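Local coordinates for protein putative poly(3-hydroxybutyrate) depolymerase LpqC (Bordetella parapertussis 12822, PDB 3D0K) that is a putative poly(3-hydroxybutyrate) depolymerase, probably an alpha/beta hydrolase that cleaves ester bonds, at residues 141-147 with 166-172. Residues are numbered along the deposited sequence; the frame is centred on the assembly and turned at random.
Sequences QVYLFGH and FHAVTAA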
loop_
_atom_site.group_PDB
_atom_site.type_symbol
_atom_site.label_atom_id
_atom_site.label_comp_id
_atom_site.label_asym_id
_atom_site.label_seq_id
_atom_site.Cartn_x
_atom_site.Cartn_y
_atom_site.Cartn_z
ATOM N N GLN A 141 -14.992 -4.073 -5.158
ATOM C CA GLN A 141 -13.829 -3.491 -5.836
ATOM C C GLN A 141 -13.022 -2.629 -4.879
ATOM O O GLN A 141 -13.344 -1.467 -4.653
ATOM C CB GLN A 141 -14.207 -2.680 -7.094
ATOM C CG GLN A 141 -15.526 -3.048 -7.790
ATOM C CD GLN A 141 -16.251 -1.786 -8.308
ATOM O OE1 GLN A 141 -15.937 -1.280 -9.398
ATOM N NE2 GLN A 141 -17.205 -1.253 -7.503
ATOM N N VAL A 142 -11.955 -3.194 -4.339
ATOM C CA VAL A 142 -11.146 -2.469 -3.414
ATOM C C VAL A 142 -9.813 -2.214 -4.105
ATOM O O VAL A 142 -9.219 -3.114 -4.663
ATOM C CB VAL A 142 -10.915 -3.279 -2.115
ATOM C CG1 VAL A 142 -9.944 -2.551 -1.220
ATOM C CG2 VAL A 142 -12.231 -3.596 -1.389
ATOM N N TYR A 143 -9.347 -0.981 -4.020
ATOM C CA TYR A 143 -8.089 -0.566 -4.614
ATOM C C TYR A 143 -7.092 -0.229 -3.492
ATOM O O TYR A 143 -7.464 0.402 -2.504
ATOM C CB TYR A 143 -8.368 0.670 -5.449
ATOM C CG TYR A 143 -9.220 0.430 -6.669
ATOM C CD1 TYR A 143 -10.627 0.274 -6.562
ATOM C CD2 TYR A 143 -8.623 0.372 -7.953
ATOM C CE1 TYR A 143 -11.394 0.082 -7.712
ATOM C CE2 TYR A 143 -9.381 0.195 -9.118
ATOM C CZ TYR A 143 -10.764 0.045 -8.978
ATOM O OH TYR A 143 -11.547 -0.149 -10.071
ATOM N N LEU A 144 -5.850 -0.739 -3.562
ATOM C CA LEU A 144 -4.905 -0.523 -2.492
ATOM C C LEU A 144 -3.719 0.277 -3.099
ATOM O O LEU A 144 -3.123 -0.152 -4.102
ATOM C CB LEU A 144 -4.407 -1.869 -1.984
ATOM C CG LEU A 144 -3.230 -1.800 -1.001
ATOM C CD1 LEU A 144 -3.645 -0.980 0.267
ATOM C CD2 LEU A 144 -2.789 -3.229 -0.589
ATOM N N PHE A 145 -3.444 1.440 -2.520
ATOM C CA PHE A 145 -2.360 2.335 -2.981
ATOM C C PHE A 145 -1.435 2.645 -1.818
ATOM O O PHE A 145 -1.895 2.835 -0.686
ATOM C CB PHE A 145 -2.960 3.628 -3.494
ATOM C CG PHE A 145 -1.931 4.728 -3.733
ATOM C CD1 PHE A 145 -1.201 4.776 -4.920
ATOM C CD2 PHE A 145 -1.701 5.679 -2.764
ATOM C CE1 PHE A 145 -0.299 5.786 -5.157
ATOM C CE2 PHE A 145 -0.787 6.690 -2.962
ATOM C CZ PHE A 145 -0.078 6.758 -4.177
ATOM N N GLY A 146 -0.113 2.732 -2.056
ATOM C CA GLY A 146 0.776 3.124 -0.997
ATOM C C GLY A 146 1.889 3.937 -1.658
ATOM O O GLY A 146 2.276 3.604 -2.782
ATOM N N HIS A 147 2.355 4.990 -1.001
ATOM C CA HIS A 147 3.498 5.744 -1.515
ATOM C C HIS A 147 4.671 5.674 -0.536
ATOM O O HIS A 147 4.482 5.819 0.692
ATOM C CB HIS A 147 3.076 7.210 -1.756
ATOM C CG HIS A 147 4.201 8.097 -2.261
ATOM N ND1 HIS A 147 4.654 8.092 -3.571
ATOM C CD2 HIS A 147 4.925 9.037 -1.627
ATOM C CE1 HIS A 147 5.628 8.993 -3.712
ATOM N NE2 HIS A 147 5.840 9.537 -2.528
ATOM N N PHE A 166 -8.516 -7.736 -2.728
ATOM C CA PHE A 166 -8.007 -6.627 -3.529
ATOM C C PHE A 166 -8.216 -6.780 -5.028
ATOM O O PHE A 166 -7.742 -7.748 -5.642
ATOM C CB PHE A 166 -6.512 -6.394 -3.228
ATOM C CG PHE A 166 -6.225 -6.319 -1.752
ATOM C CD1 PHE A 166 -5.683 -7.427 -1.071
ATOM C CD2 PHE A 166 -6.559 -5.176 -1.039
ATOM C CE1 PHE A 166 -5.439 -7.359 0.292
ATOM C CE2 PHE A 166 -6.342 -5.086 0.349
ATOM C CZ PHE A 166 -5.766 -6.185 1.017
ATOM N N HIS A 167 -8.933 -5.822 -5.605
ATOM C CA HIS A 167 -9.155 -5.750 -7.064
ATOM C C HIS A 167 -7.971 -5.166 -7.880
ATOM O O HIS A 167 -7.688 -5.589 -9.023
ATOM C CB HIS A 167 -10.391 -4.906 -7.311
ATOM C CG HIS A 167 -10.662 -4.636 -8.752
ATOM N ND1 HIS A 167 -11.164 -5.598 -9.609
ATOM C CD2 HIS A 167 -10.499 -3.510 -9.493
ATOM C CE1 HIS A 167 -11.300 -5.073 -10.817
ATOM N NE2 HIS A 167 -10.898 -3.808 -10.771
ATOM N N ALA A 168 -7.283 -4.197 -7.290
ATOM C CA ALA A 168 -6.127 -3.549 -7.931
ATOM C C ALA A 168 -5.212 -3.070 -6.842
ATOM O O ALA A 168 -5.680 -2.676 -5.757
ATOM C CB ALA A 168 -6.573 -2.349 -8.796
ATOM N N VAL A 169 -3.899 -3.068 -7.118
ATOM C CA VAL A 169 -2.877 -2.737 -6.142
ATOM C C VAL A 169 -1.737 -2.007 -6.879
ATOM O O VAL A 169 -1.257 -2.453 -7.925
ATOM C CB VAL A 169 -2.278 -3.986 -5.426
ATOM C CG1 VAL A 169 -1.153 -3.556 -4.421
ATOM C CG2 VAL A 169 -3.417 -4.794 -4.697
ATOM N N THR A 170 -1.368 -0.870 -6.326
ATOM C CA THR A 170 -0.271 -0.047 -6.823
ATOM C C THR A 170 0.683 0.351 -5.694
ATOM O O THR A 170 0.268 0.920 -4.676
ATOM C CB THR A 170 -0.818 1.199 -7.472
ATOM O OG1 THR A 170 -1.565 0.825 -8.624
ATOM C CG2 THR A 170 0.350 2.151 -7.884
ATOM N N ALA A 171 1.987 0.093 -5.904
ATOM C CA ALA A 171 2.975 0.544 -4.965
ATOM C C ALA A 171 3.769 1.646 -5.656
ATOM O O ALA A 171 4.318 1.441 -6.733
ATOM C CB ALA A 171 3.908 -0.611 -4.546
ATOM N N ALA A 172 3.769 2.833 -5.072
ATOM C CA ALA A 172 4.301 3.974 -5.756
ATOM C C ALA A 172 5.609 4.451 -5.080
ATOM O O ALA A 172 5.622 4.694 -3.868
ATOM C CB ALA A 172 3.241 5.099 -5.768
#
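Strands 142-147 and 168-172 run parallel as sheet neighbours, linked by helix 149-160 in a beta-alpha-beta crossover; their axes approach to 4.8 Å and their directions differ by 5°. Main-chain hydrogen bonds form a ladder: Leu144 N to Ala168 O (2.9 Å), Thr170 N to Leu144 O (2.9 Å), Gly146 N to Thr170 O (3.2 Å) and Ala172 N to Gly146 O (2.8 Å). At the N-terminal end Val142 O accepts hydrogen bonds from His167 N (2.9 Å) and, weakly, from Ala168 N (3.4 Å). On the face towards the linking helix, Leu144 CB packs on Val169 CG2 and Phe166 CD2, both at 4.1 Å. The other face, lined by helix 273-286, carries Tyr143, whose CD2 lies 3.5 Å from Ala168 CB and whose ring face receives the His167 edge in an offset edge-to-face pair, and Phe145, whose CE1 meets Ala172 CB at 3.7 Å. Hydrogen bonds and apolar packing thus join to its neighbour the strand running into the probable alpha/beta-hydrolase nucleophile elbow just after His147.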